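Local coordinates for protein probable amidase (Thermus thermophilus, PDB 2DC0) that is probably an amidase of the amidase signature family, an alpha/beta protein built round one large mixed beta-sheet, at residues A[68-73]-A[107-112]; A[123-128]-A[141-146]; A[166-171]-A[202-207]; A[180-185]-A[211-216]. All coordinates share one frame; numbering follows the deposited sequence.

Contact 1: A[68-73]-A[107-112]; sequences LPLTVK and AGALLF
Phe112 lies alongside the partner strand, its ring meeting Leu70 O and the side chains of Pro69 and Thr71 obliquely. From CB, CG stands between the backbone N and the carbonyl carbon (chi1 68°), which brings the ring to the partner strand. CD2 comes first, 3.2 Å from Leu70 O. CE2 follows, with Pro69 CB at 3.8 Å and Leu70 N at the ring edge. The tip, CZ, packs on Thr71 CG2 at 3.5 Å, and these two side chains run side by side in the same direction. The strands themselves are joined in parallel register: Leu110 N donates to Leu68 O (2.7 Å), Leu70 N to Leu110 O (2.9 Å), and Phe112 N to Leu70 O (3.2 Å), so Leu110 is bonded through both its N and its O. On the face that carries Leu70 and Leu111, Leu111 CD2 reaches both Leu70 CB and Val72 CG2, at 4.1 Å each. Strand 69-73, helix 99-106 and strand 110-115 form a beta-alpha-beta unit of the central sheet. Helix 99-106 packs on Leu70, Val72 and Leu111, helix 42-57 packs on Leu110 and Phe112, and strand 163-166 flanks strand 69-73 on its other edge.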
loop_
_atom_site.group_PDB
_atom_site.type_symbol
_atom_site.label_atom_id
_atom_site.label_comp_id
_atom_site.label_asym_id
_atom_site.label_seq_id
_atom_site.Cartn_x
_atom_site.Cartn_y
_atom_site.Cartn_z
ATOM N N LEU A 68 14.730 -30.079 -15.349
ATOM C CA LEU A 68 15.630 -29.305 -14.493
ATOM C C LEU A 68 15.358 -29.571 -13.011
ATOM O O LEU A 68 14.235 -29.397 -12.535
ATOM C CB LEU A 68 15.486 -27.808 -14.793
ATOM C CG LEU A 68 15.755 -27.408 -16.251
ATOM C CD1 LEU A 68 15.499 -25.924 -16.451
ATOM C CD2 LEU A 68 17.184 -27.764 -16.616
ATOM N N PRO A 69 16.392 -29.994 -12.262
ATOM C CA PRO A 69 16.284 -30.291 -10.831
ATOM C C PRO A 69 16.221 -29.030 -9.975
ATOM O O PRO A 69 17.107 -28.177 -10.050
ATOM C CB PRO A 69 17.538 -31.119 -10.565
ATOM C CG PRO A 69 18.542 -30.455 -11.451
ATOM C CD PRO A 69 17.770 -30.227 -12.741
ATOM N N LEU A 70 15.159 -28.921 -9.178
ATOM C CA LEU A 70 14.944 -27.779 -8.287
ATOM C C LEU A 70 14.523 -28.285 -6.915
ATOM O O LEU A 70 14.030 -29.404 -6.794
ATOM C CB LEU A 70 13.825 -26.865 -8.812
ATOM C CG LEU A 70 14.077 -25.875 -9.953
ATOM C CD1 LEU A 70 14.528 -26.609 -11.197
ATOM C CD2 LEU A 70 12.789 -25.102 -10.234
ATOM N N THR A 71 14.714 -27.461 -5.888
ATOM C CA THR A 71 14.314 -27.816 -4.530
ATOM C C THR A 71 13.218 -26.838 -4.097
ATOM O O THR A 71 13.035 -25.789 -4.724
ATOM C CB THR A 71 15.508 -27.734 -3.545
ATOM O OG1 THR A 71 16.057 -26.414 -3.569
ATOM C CG2 THR A 71 16.599 -28.733 -3.937
ATOM N N VAL A 72 12.500 -27.178 -3.028
ATOM C CA VAL A 72 11.398 -26.352 -2.528
ATOM C C VAL A 72 11.424 -26.204 -1.010
ATOM O O VAL A 72 11.507 -27.204 -0.293
ATOM C CB VAL A 72 10.027 -26.976 -2.910
ATOM C CG1 VAL A 72 8.888 -26.135 -2.345
ATOM C CG2 VAL A 72 9.909 -27.091 -4.428
ATOM N N LYS A 73 11.339 -24.965 -0.524
ATOM C CA LYS A 73 11.334 -24.684 0.919
ATOM C C LYS A 73 10.237 -25.531 1.568
ATOM O O LYS A 73 9.135 -25.617 1.029
ATOM C CB LYS A 73 11.059 -23.196 1.154
ATOM C CG LYS A 73 11.183 -22.745 2.602
ATOM C CD LYS A 73 10.946 -21.251 2.697
ATOM C CE LYS A 73 11.308 -20.697 4.064
ATOM N NZ LYS A 73 11.081 -19.221 4.111
ATOM N N ALA A 107 5.528 -27.034 -15.459
ATOM C CA ALA A 107 6.513 -26.503 -16.391
ATOM C C ALA A 107 7.518 -27.605 -16.729
ATOM O O ALA A 107 8.357 -27.439 -17.611
ATOM C CB ALA A 107 7.228 -25.295 -15.783
ATOM N N GLY A 108 7.425 -28.729 -16.020
ATOM C CA GLY A 108 8.313 -29.850 -16.285
ATOM C C GLY A 108 9.502 -29.986 -15.354
ATOM O O GLY A 108 10.351 -30.863 -15.543
ATOM N N ALA A 109 9.566 -29.130 -14.342
ATOM C CA ALA A 109 10.675 -29.160 -13.405
ATOM C C ALA A 109 10.724 -30.449 -12.602
ATOM O O ALA A 109 9.697 -31.061 -12.308
ATOM C CB ALA A 109 10.590 -27.968 -12.454
ATOM N N LEU A 110 11.934 -30.866 -12.256
ATOM C CA LEU A 110 12.117 -32.063 -11.453
ATOM C C LEU A 110 12.340 -31.608 -10.017
ATOM O O LEU A 110 13.447 -31.214 -9.645
ATOM C CB LEU A 110 13.322 -32.862 -11.953
ATOM C CG LEU A 110 13.736 -34.061 -11.096
ATOM C CD1 LEU A 110 12.559 -34.994 -10.891
ATOM C CD2 LEU A 110 14.889 -34.790 -11.775
ATOM N N LEU A 111 11.275 -31.633 -9.223
ATOM C CA LEU A 111 11.347 -31.228 -7.819
ATOM C C LEU A 111 11.789 -32.463 -7.047
ATOM O O LEU A 111 10.998 -33.383 -6.842
ATOM C CB LEU A 111 9.967 -30.759 -7.346
ATOM C CG LEU A 111 9.298 -29.714 -8.251
ATOM C CD1 LEU A 111 7.881 -29.435 -7.777
ATOM C CD2 LEU A 111 10.122 -28.438 -8.254
ATOM N N PHE A 112 13.044 -32.482 -6.609
ATOM C CA PHE A 112 13.569 -33.656 -5.921
ATOM C C PHE A 112 13.768 -33.580 -4.411
ATOM O O PHE A 112 14.134 -34.579 -3.790
ATOM C CB PHE A 112 14.895 -34.072 -6.564
ATOM C CG PHE A 112 16.009 -33.089 -6.340
ATOM C CD1 PHE A 112 16.987 -33.331 -5.378
ATOM C CD2 PHE A 112 16.062 -31.907 -7.066
ATOM C CE1 PHE A 112 17.997 -32.404 -5.143
ATOM C CE2 PHE A 112 17.069 -30.971 -6.839
ATOM C CZ PHE A 112 18.036 -31.222 -5.878
#

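Contact 2: A[123-128]-A[141-146]; sequences GITGEN and SRQAGG
Ile124 and Gly146 bring two irregular backbones together, their CA atoms 3.7 Å apart, and Gly146 N makes a short but badly angled, weak hydrogen bond to Ile124 O (2.6 Å). One residue on, Thr125 O receives a CA-H...O contact from Gly145 CA at 3.1 Å. It also accepts a hydrogen bond from a water (2.8 Å) that in turn takes the N-H of Ala144 (2.9 Å), so the water bridges the two segments beside their direct contact. Gly126, with positive phi and no side chain, lets Gly145 O approach its CA to 3.2 Å. Both segments belong to the long loop region between strand 110-115 and helix 149-157, and Gly145 and Gly146 open the glycine- and serine-rich sequence characteristic of the amidase signature family. Thr125 holds OG1 between its backbone N and carbonyl carbon (chi1 67°), where it accepts from Glu127 N at 3.0 Å in an ST turn. Gln143 extends beyond CG, so that its terminal NE2 lies beside Thr125 CB and meets Glu127. This NE2 donates to Glu127 OE2 at 2.7 Å, coming on the anti side but tilted 34° from the carboxylate plane, the amide and carboxylate planes being 62° apart. Gly364 N is a second donor to OE2, while the other end of the Gln143 amide, OE1, is hydrogen-bonded to His377 NE2.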
loop_
_atom_site.group_PDB
_atom_site.type_symbol
_atom_site.label_atom_id
_atom_site.label_comp_id
_atom_site.label_asym_id
_atom_site.label_seq_id
_atom_site.Cartn_x
_atom_site.Cartn_y
_atom_site.Cartn_z
ATOM N N GLY A 123 11.842 -16.523 11.769
ATOM C CA GLY A 123 13.210 -16.293 12.196
ATOM C C GLY A 123 14.132 -16.180 11.003
ATOM O O GLY A 123 13.812 -16.674 9.921
ATOM N N ILE A 124 15.281 -15.535 11.195
ATOM C CA ILE A 124 16.229 -15.359 10.106
ATOM C C ILE A 124 17.637 -15.898 10.373
ATOM O O ILE A 124 18.550 -15.616 9.604
ATOM C CB ILE A 124 16.367 -13.870 9.739
ATOM C CG1 ILE A 124 16.951 -13.105 10.934
ATOM C CG2 ILE A 124 15.011 -13.303 9.325
ATOM C CD1 ILE A 124 18.331 -13.549 11.491
ATOM N N THR A 125 17.819 -16.674 11.439
ATOM C CA THR A 125 19.148 -17.207 11.744
ATOM C C THR A 125 19.436 -18.506 10.999
ATOM O O THR A 125 20.566 -18.751 10.573
ATOM C CB THR A 125 19.348 -17.491 13.259
ATOM O OG1 THR A 125 18.500 -18.572 13.662
ATOM C CG2 THR A 125 19.024 -16.255 14.087
ATOM N N GLY A 126 18.414 -19.339 10.844
ATOM C CA GLY A 126 18.618 -20.608 10.175
ATOM C C GLY A 126 18.993 -21.662 11.199
ATOM O O GLY A 126 19.243 -22.824 10.863
ATOM N N GLU A 127 19.057 -21.249 12.462
ATOM C CA GLU A 127 19.370 -22.176 13.543
ATOM C C GLU A 127 18.039 -22.801 13.943
ATOM O O GLU A 127 17.048 -22.100 14.148
ATOM C CB GLU A 127 20.020 -21.432 14.709
ATOM C CG GLU A 127 21.452 -21.017 14.409
ATOM C CD GLU A 127 22.031 -20.097 15.462
ATOM O OE1 GLU A 127 21.725 -20.293 16.657
ATOM O OE2 GLU A 127 22.803 -19.182 15.100
ATOM N N ASN A 128 18.026 -24.122 14.035
ATOM C CA ASN A 128 16.815 -24.873 14.334
ATOM C C ASN A 128 17.194 -26.067 15.216
ATOM O O ASN A 128 17.947 -26.942 14.797
ATOM C CB ASN A 128 16.218 -25.347 13.001
ATOM C CG ASN A 128 14.853 -25.984 13.145
ATOM O OD1 ASN A 128 14.639 -26.839 14.000
ATOM N ND2 ASN A 128 13.923 -25.587 12.278
ATOM N N SER A 141 30.721 -22.824 9.886
ATOM C CA SER A 141 30.733 -22.316 11.257
ATOM C C SER A 141 29.881 -21.056 11.341
ATOM O O SER A 141 29.612 -20.552 12.431
ATOM C CB SER A 141 32.169 -21.998 11.714
ATOM O OG SER A 141 32.723 -20.913 10.982
ATOM N N ARG A 142 29.464 -20.550 10.180
ATOM C CA ARG A 142 28.648 -19.333 10.109
ATOM C C ARG A 142 27.187 -19.662 9.802
ATOM O O ARG A 142 26.874 -20.717 9.241
ATOM C CB ARG A 142 29.172 -18.389 9.016
ATOM C CG ARG A 142 30.639 -17.950 9.143
ATOM C CD ARG A 142 30.898 -17.137 10.404
ATOM N NE ARG A 142 32.252 -16.582 10.464
ATOM C CZ ARG A 142 32.613 -15.396 9.971
ATOM N NH1 ARG A 142 31.725 -14.620 9.366
ATOM N NH2 ARG A 142 33.863 -14.967 10.105
ATOM N N GLN A 143 26.298 -18.746 10.168
ATOM C CA GLN A 143 24.869 -18.921 9.939
ATOM C C GLN A 143 24.522 -18.921 8.452
ATOM O O GLN A 143 25.057 -18.128 7.675
ATOM C CB GLN A 143 24.065 -17.795 10.615
ATOM C CG GLN A 143 24.274 -17.650 12.130
ATOM C CD GLN A 143 23.448 -16.511 12.730
ATOM O OE1 GLN A 143 23.298 -15.455 12.118
ATOM N NE2 GLN A 143 22.937 -16.714 13.940
ATOM N N ALA A 144 23.637 -19.840 8.060
ATOM C CA ALA A 144 23.167 -19.897 6.684
ATOM C C ALA A 144 22.129 -18.783 6.653
ATOM O O ALA A 144 21.731 -18.299 5.593
ATOM C CB ALA A 144 22.496 -21.235 6.405
ATOM N N GLY A 145 21.713 -18.531 7.595
ATOM C CA GLY A 145 20.731 -17.473 7.730
ATOM C C GLY A 145 19.331 -17.909 7.372
ATOM O O GLY A 145 19.001 -19.099 7.434
ATOM N N GLY A 146 18.245 -16.993 7.460
ATOM C CA GLY A 146 16.915 -17.454 7.114
ATOM C C GLY A 146 15.783 -16.649 6.520
ATOM O O GLY A 146 15.893 -15.448 6.296
HETATM O O HOH W 1 22.358 -20.851 10.435
#

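Contact 3: A[166-171]-A[202-207]; sequences TDTGGS and STDHAG
Thr168 and Asp204 lie side by side and point the same way, so that the hydroxyl of one reaches the carboxylate of the other: Thr168 OG1 donates to Asp204 OD1 at 2.6 Å. The hydroxyl arrives on the anti side of OD1, 33° out of the carboxylate plane. Thr168 is turned with OG1 anti to its carbonyl carbon (chi1 -57°), which leaves CG2 to meet Thr203. The two threonines cross at about a right angle, their CG2 methyls 3.8 Å apart, and Thr203 CG2 also rests 3.2 Å from Thr168 O. Asp204 is buried; OD1 has a second donor in Ser200 N and OD2 is held by Leu199 N, a set of donors that would favour the charged form. This contact lies at the end of the antiparallel pairing between strands 163-166 and 206-210 of the central sheet, where Thr166 and Ala206 form a non-hydrogen-bonded pair. Next to that pair Asp167 N donates to His205 O at 2.8 Å. His205 lies obliquely beside the same stretch of backbone, with CB 3.2 Å from Asp167 O. Its ND1 divides itself between two carbonyls, both by weak bonds: Thr203 O at 2.8 Å, within its own segment, and Asp167 O at 3.3 Å, across the contact. The carboxylate of Asp167 is engaged elsewhere, in a salt bridge with Arg173. Helix 281-296 packs against Thr168 and Thr203, and Ser202 touches Val331 of the second subunit.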
loop_
_atom_site.group_PDB
_atom_site.type_symbol
_atom_site.label_atom_id
_atom_site.label_comp_id
_atom_site.label_asym_id
_atom_site.label_seq_id
_atom_site.Cartn_x
_atom_site.Cartn_y
_atom_site.Cartn_z
ATOM N N THR A 166 10.262 -18.277 0.591
ATOM C CA THR A 166 9.360 -17.162 0.886
ATOM C C THR A 166 10.116 -16.030 1.566
ATOM O O THR A 166 11.215 -16.224 2.076
ATOM C CB THR A 166 8.160 -17.566 1.793
ATOM O OG1 THR A 166 8.636 -18.054 3.053
ATOM C CG2 THR A 166 7.303 -18.632 1.107
ATOM N N ASP A 167 9.521 -14.845 1.557
ATOM C CA ASP A 167 10.141 -13.675 2.167
ATOM C C ASP A 167 9.033 -12.828 2.780
ATOM O O ASP A 167 8.149 -12.340 2.074
ATOM C CB ASP A 167 10.892 -12.880 1.092
ATOM C CG ASP A 167 11.689 -11.716 1.661
ATOM O OD1 ASP A 167 11.113 -10.902 2.412
ATOM O OD2 ASP A 167 12.893 -11.609 1.344
ATOM N N THR A 168 9.073 -12.669 4.100
ATOM C CA THR A 168 8.069 -11.876 4.806
ATOM C C THR A 168 8.733 -10.617 5.354
ATOM O O THR A 168 8.164 -9.524 5.304
ATOM C CB THR A 168 7.450 -12.670 5.974
ATOM O OG1 THR A 168 6.877 -13.891 5.476
ATOM C CG2 THR A 168 6.359 -11.848 6.650
ATOM N N GLY A 169 9.947 -10.788 5.871
ATOM C CA GLY A 169 10.698 -9.675 6.417
ATOM C C GLY A 169 12.116 -9.684 5.878
ATOM O O GLY A 169 12.966 -8.894 6.298
ATOM N N GLY A 170 12.363 -10.590 4.937
ATOM C CA GLY A 170 13.679 -10.717 4.329
ATOM C C GLY A 170 14.125 -12.160 4.157
ATOM O O GLY A 170 15.237 -12.424 3.710
ATOM N N SER A 171 13.243 -13.102 4.473
ATOM C CA SER A 171 13.583 -14.518 4.401
ATOM C C SER A 171 14.118 -15.092 3.090
ATOM O O SER A 171 14.550 -16.242 3.051
ATOM C CB SER A 171 12.409 -15.341 4.905
ATOM O OG SER A 171 12.397 -15.282 6.325
ATOM N N SER A 202 -0.704 -10.964 4.896
ATOM C CA SER A 202 -0.644 -9.662 4.231
ATOM C C SER A 202 0.781 -9.165 4.015
ATOM O O SER A 202 0.990 -8.051 3.531
ATOM C CB SER A 202 -1.438 -8.613 5.024
ATOM O OG SER A 202 -0.810 -8.302 6.253
ATOM N N THR A 203 1.762 -9.995 4.355
ATOM C CA THR A 203 3.153 -9.607 4.194
ATOM C C THR A 203 4.022 -10.692 3.557
ATOM O O THR A 203 5.142 -10.406 3.113
ATOM C CB THR A 203 3.757 -9.203 5.554
ATOM O OG1 THR A 203 2.881 -8.270 6.200
ATOM C CG2 THR A 203 5.110 -8.552 5.359
ATOM N N ASP A 204 3.518 -11.929 3.512
ATOM C CA ASP A 204 4.275 -13.047 2.915
ATOM C C ASP A 204 4.463 -12.852 1.406
ATOM O O ASP A 204 3.613 -12.265 0.736
ATOM C CB ASP A 204 3.546 -14.392 3.085
ATOM C CG ASP A 204 3.517 -14.899 4.513
ATOM O OD1 ASP A 204 4.282 -14.406 5.372
ATOM O OD2 ASP A 204 2.714 -15.828 4.768
ATOM N N HIS A 205 5.569 -13.376 0.883
ATOM C CA HIS A 205 5.896 -13.320 -0.544
ATOM C C HIS A 205 6.555 -14.639 -0.958
ATOM O O HIS A 205 7.359 -15.192 -0.206
ATOM C CB HIS A 205 6.928 -12.230 -0.863
ATOM C CG HIS A 205 6.439 -10.827 -0.702
ATOM N ND1 HIS A 205 6.180 -10.263 0.527
ATOM C CD2 HIS A 205 6.261 -9.843 -1.613
ATOM C CE1 HIS A 205 5.867 -8.989 0.367
ATOM N NE2 HIS A 205 5.909 -8.708 -0.922
ATOM N N ALA A 206 6.225 -15.134 -2.148
ATOM C CA ALA A 206 6.846 -16.346 -2.676
ATOM C C ALA A 206 7.851 -15.856 -3.715
ATOM O O ALA A 206 7.562 -14.925 -4.467
ATOM C CB ALA A 206 5.804 -17.246 -3.339
ATOM N N GLY A 207 9.027 -16.472 -3.769
ATOM C CA GLY A 207 10.026 -16.028 -4.727
ATOM C C GLY A 207 11.158 -17.019 -4.929
ATOM O O GLY A 207 11.366 -17.909 -4.099
#

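Contact 4: A[180-185]-A[211-216]; sequences GVVGFK and RSVRDA
Ser212 O, against which Val182 packs, is gripped by three donors: Ala216 N at 3.2 Å, Asp215 N more weakly at 3.3 Å, and the hydroxyl of Thr210. Ser212 is the N-cap of helix 213-224; its OG accepts a weak capping bond from Asp215 N and is also hydrogen-bonded to Asp2 OD2. Onto this first turn Val182 projects from its strand. Its CG1, anti to the backbone N (chi1 173°), touches Ala216 CB at 4.0 Å. The other methyl, CG2, sits over the Ser212 backbone, 3.7 Å from Ser212 C, and just reaches Val213 CG2 at 4.5 Å. The topology is a strand followed by a helix folded back on the sheet: strand 206-210 runs antiparallel beside strand 182-185, and the chain then turns at Arg211 and Ser212 so that the start of the helix lies over Val182. Two residues along the strand Phe184 also points toward the helix; its CB packs on Ala216 CB at 4.2 Å. The Phe184 side chain also packs on Val422 and Leu423 of helix 419-430, and Glu430 of that helix accepts from Val213 N.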
loop_
_atom_site.group_PDB
_atom_site.type_symbol
_atom_site.label_atom_id
_atom_site.label_comp_id
_atom_site.label_asym_id
_atom_site.label_seq_id
_atom_site.Cartn_x
_atom_site.Cartn_y
_atom_site.Cartn_z
ATOM N N GLY A 180 25.712 -15.840 -0.841
ATOM C CA GLY A 180 26.217 -15.439 -2.145
ATOM C C GLY A 180 25.423 -15.864 -3.373
ATOM O O GLY A 180 26.001 -16.136 -4.433
ATOM N N VAL A 181 24.104 -15.938 -3.253
ATOM C CA VAL A 181 23.293 -16.293 -4.406
ATOM C C VAL A 181 22.304 -15.164 -4.684
ATOM O O VAL A 181 22.306 -14.135 -4.000
ATOM C CB VAL A 181 22.546 -17.639 -4.202
ATOM C CG1 VAL A 181 23.556 -18.781 -4.101
ATOM C CG2 VAL A 181 21.680 -17.593 -2.954
ATOM N N VAL A 182 21.479 -15.349 -5.705
ATOM C CA VAL A 182 20.492 -14.350 -6.089
ATOM C C VAL A 182 19.149 -14.694 -5.465
ATOM O O VAL A 182 18.732 -15.851 -5.472
ATOM C CB VAL A 182 20.333 -14.293 -7.629
ATOM C CG1 VAL A 182 19.177 -13.375 -8.012
ATOM C CG2 VAL A 182 21.626 -13.796 -8.264
ATOM N N GLY A 183 18.472 -13.692 -4.919
ATOM C CA GLY A 183 17.177 -13.937 -4.319
ATOM C C GLY A 183 16.227 -12.852 -4.771
ATOM O O GLY A 183 16.532 -11.671 -4.632
ATOM N N PHE A 184 15.081 -13.220 -5.326
ATOM C CA PHE A 184 14.150 -12.192 -5.763
ATOM C C PHE A 184 12.790 -12.244 -5.079
ATOM O O PHE A 184 12.117 -13.278 -5.081
ATOM C CB PHE A 184 13.962 -12.251 -7.284
ATOM C CG PHE A 184 13.067 -11.165 -7.830
ATOM C CD1 PHE A 184 13.339 -9.821 -7.574
ATOM C CD2 PHE A 184 11.952 -11.487 -8.599
ATOM C CE1 PHE A 184 12.509 -8.807 -8.078
ATOM C CE2 PHE A 184 11.116 -10.489 -9.109
ATOM C CZ PHE A 184 11.391 -9.146 -8.850
ATOM N N LYS A 185 12.401 -11.125 -4.469
ATOM C CA LYS A 185 11.090 -11.018 -3.828
ATOM C C LYS A 185 10.259 -10.137 -4.752
ATOM O O LYS A 185 10.423 -8.915 -4.765
ATOM C CB LYS A 185 11.163 -10.346 -2.452
ATOM C CG LYS A 185 9.777 -10.246 -1.779
ATOM C CD LYS A 185 9.719 -9.188 -0.679
ATOM C CE LYS A 185 9.685 -7.781 -1.260
ATOM N NZ LYS A 185 8.449 -7.558 -2.075
ATOM N N ARG A 211 21.172 -18.766 -9.165
ATOM C CA ARG A 211 22.596 -18.480 -9.278
ATOM C C ARG A 211 22.852 -17.242 -10.144
ATOM O O ARG A 211 23.977 -16.757 -10.220
ATOM C CB ARG A 211 23.328 -19.685 -9.872
ATOM C CG ARG A 211 23.327 -20.911 -8.977
ATOM C CD ARG A 211 24.043 -22.072 -9.638
ATOM N NE ARG A 211 25.468 -21.798 -9.803
ATOM C CZ ARG A 211 26.354 -21.825 -8.811
ATOM N NH1 ARG A 211 25.964 -22.122 -7.577
ATOM N NH2 ARG A 211 27.628 -21.544 -9.048
ATOM N N SER A 212 21.816 -16.731 -10.798
ATOM C CA SER A 212 21.985 -15.557 -11.650
ATOM C C SER A 212 20.695 -14.760 -11.759
ATOM O O SER A 212 19.606 -15.268 -11.466
ATOM C CB SER A 212 22.416 -15.984 -13.054
ATOM O OG SER A 212 21.393 -16.767 -13.651
ATOM N N VAL A 213 20.814 -13.513 -12.199
ATOM C CA VAL A 213 19.641 -12.671 -12.344
ATOM C C VAL A 213 18.748 -13.139 -13.493
ATOM O O VAL A 213 17.519 -13.050 -13.400
ATOM C CB VAL A 213 20.029 -11.192 -12.564
ATOM C CG1 VAL A 213 18.777 -10.360 -12.827
ATOM C CG2 VAL A 213 20.757 -10.661 -11.331
ATOM N N ARG A 214 19.346 -13.647 -14.570
ATOM C CA ARG A 214 18.537 -14.105 -15.701
ATOM C C ARG A 214 17.677 -15.299 -15.287
ATOM O O ARG A 214 16.566 -15.477 -15.788
ATOM C CB ARG A 214 19.419 -14.467 -16.906
ATOM C CG ARG A 214 20.338 -15.659 -16.702
ATOM C CD ARG A 214 21.093 -15.981 -17.984
ATOM N NE ARG A 214 21.830 -17.237 -17.885
ATOM C CZ ARG A 214 22.461 -17.808 -18.907
ATOM N NH1 ARG A 214 22.445 -17.232 -20.104
ATOM N NH2 ARG A 214 23.105 -18.958 -18.741
ATOM N N ASP A 215 18.191 -16.114 -14.368
ATOM C CA ASP A 215 17.435 -17.256 -13.867
ATOM C C ASP A 215 16.281 -16.753 -12.997
ATOM O O ASP A 215 15.169 -17.290 -13.048
ATOM C CB ASP A 215 18.322 -18.176 -13.027
ATOM C CG ASP A 215 19.057 -19.214 -13.864
ATOM O OD1 ASP A 215 19.041 -19.121 -15.111
ATOM O OD2 ASP A 215 19.657 -20.128 -13.267
ATOM N N ALA A 216 16.549 -15.725 -12.193
ATOM C CA ALA A 216 15.530 -15.160 -11.306
ATOM C C ALA A 216 14.330 -14.657 -12.111
ATOM O O ALA A 216 13.179 -14.887 -11.739
ATOM C CB ALA A 216 16.134 -14.014 -10.469
#

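Contacts 1, 3 and 4 all reach the central sheet, whereas contact 2 is formed by loops, its centre about 24 Å from that of contact 1 and about 16 Å from that of contact 3. Lys73, at the end of strand 69-73, joins contact 1 to contact 3 through NZ, 2.9 Å from Thr166 OG1. The same NZ is hydrogen-bonded to Ser147 and Ser148, which directly follow contact 2, and Gly146 O lies 3.5 Å from Ser171 OG of contact 3. In the amidase signature family such a lysine-serine cluster marks the active site, which is probably its place here too. Contacts 3 and 4 interleave along the chain and touch where His205 packs against Lys185.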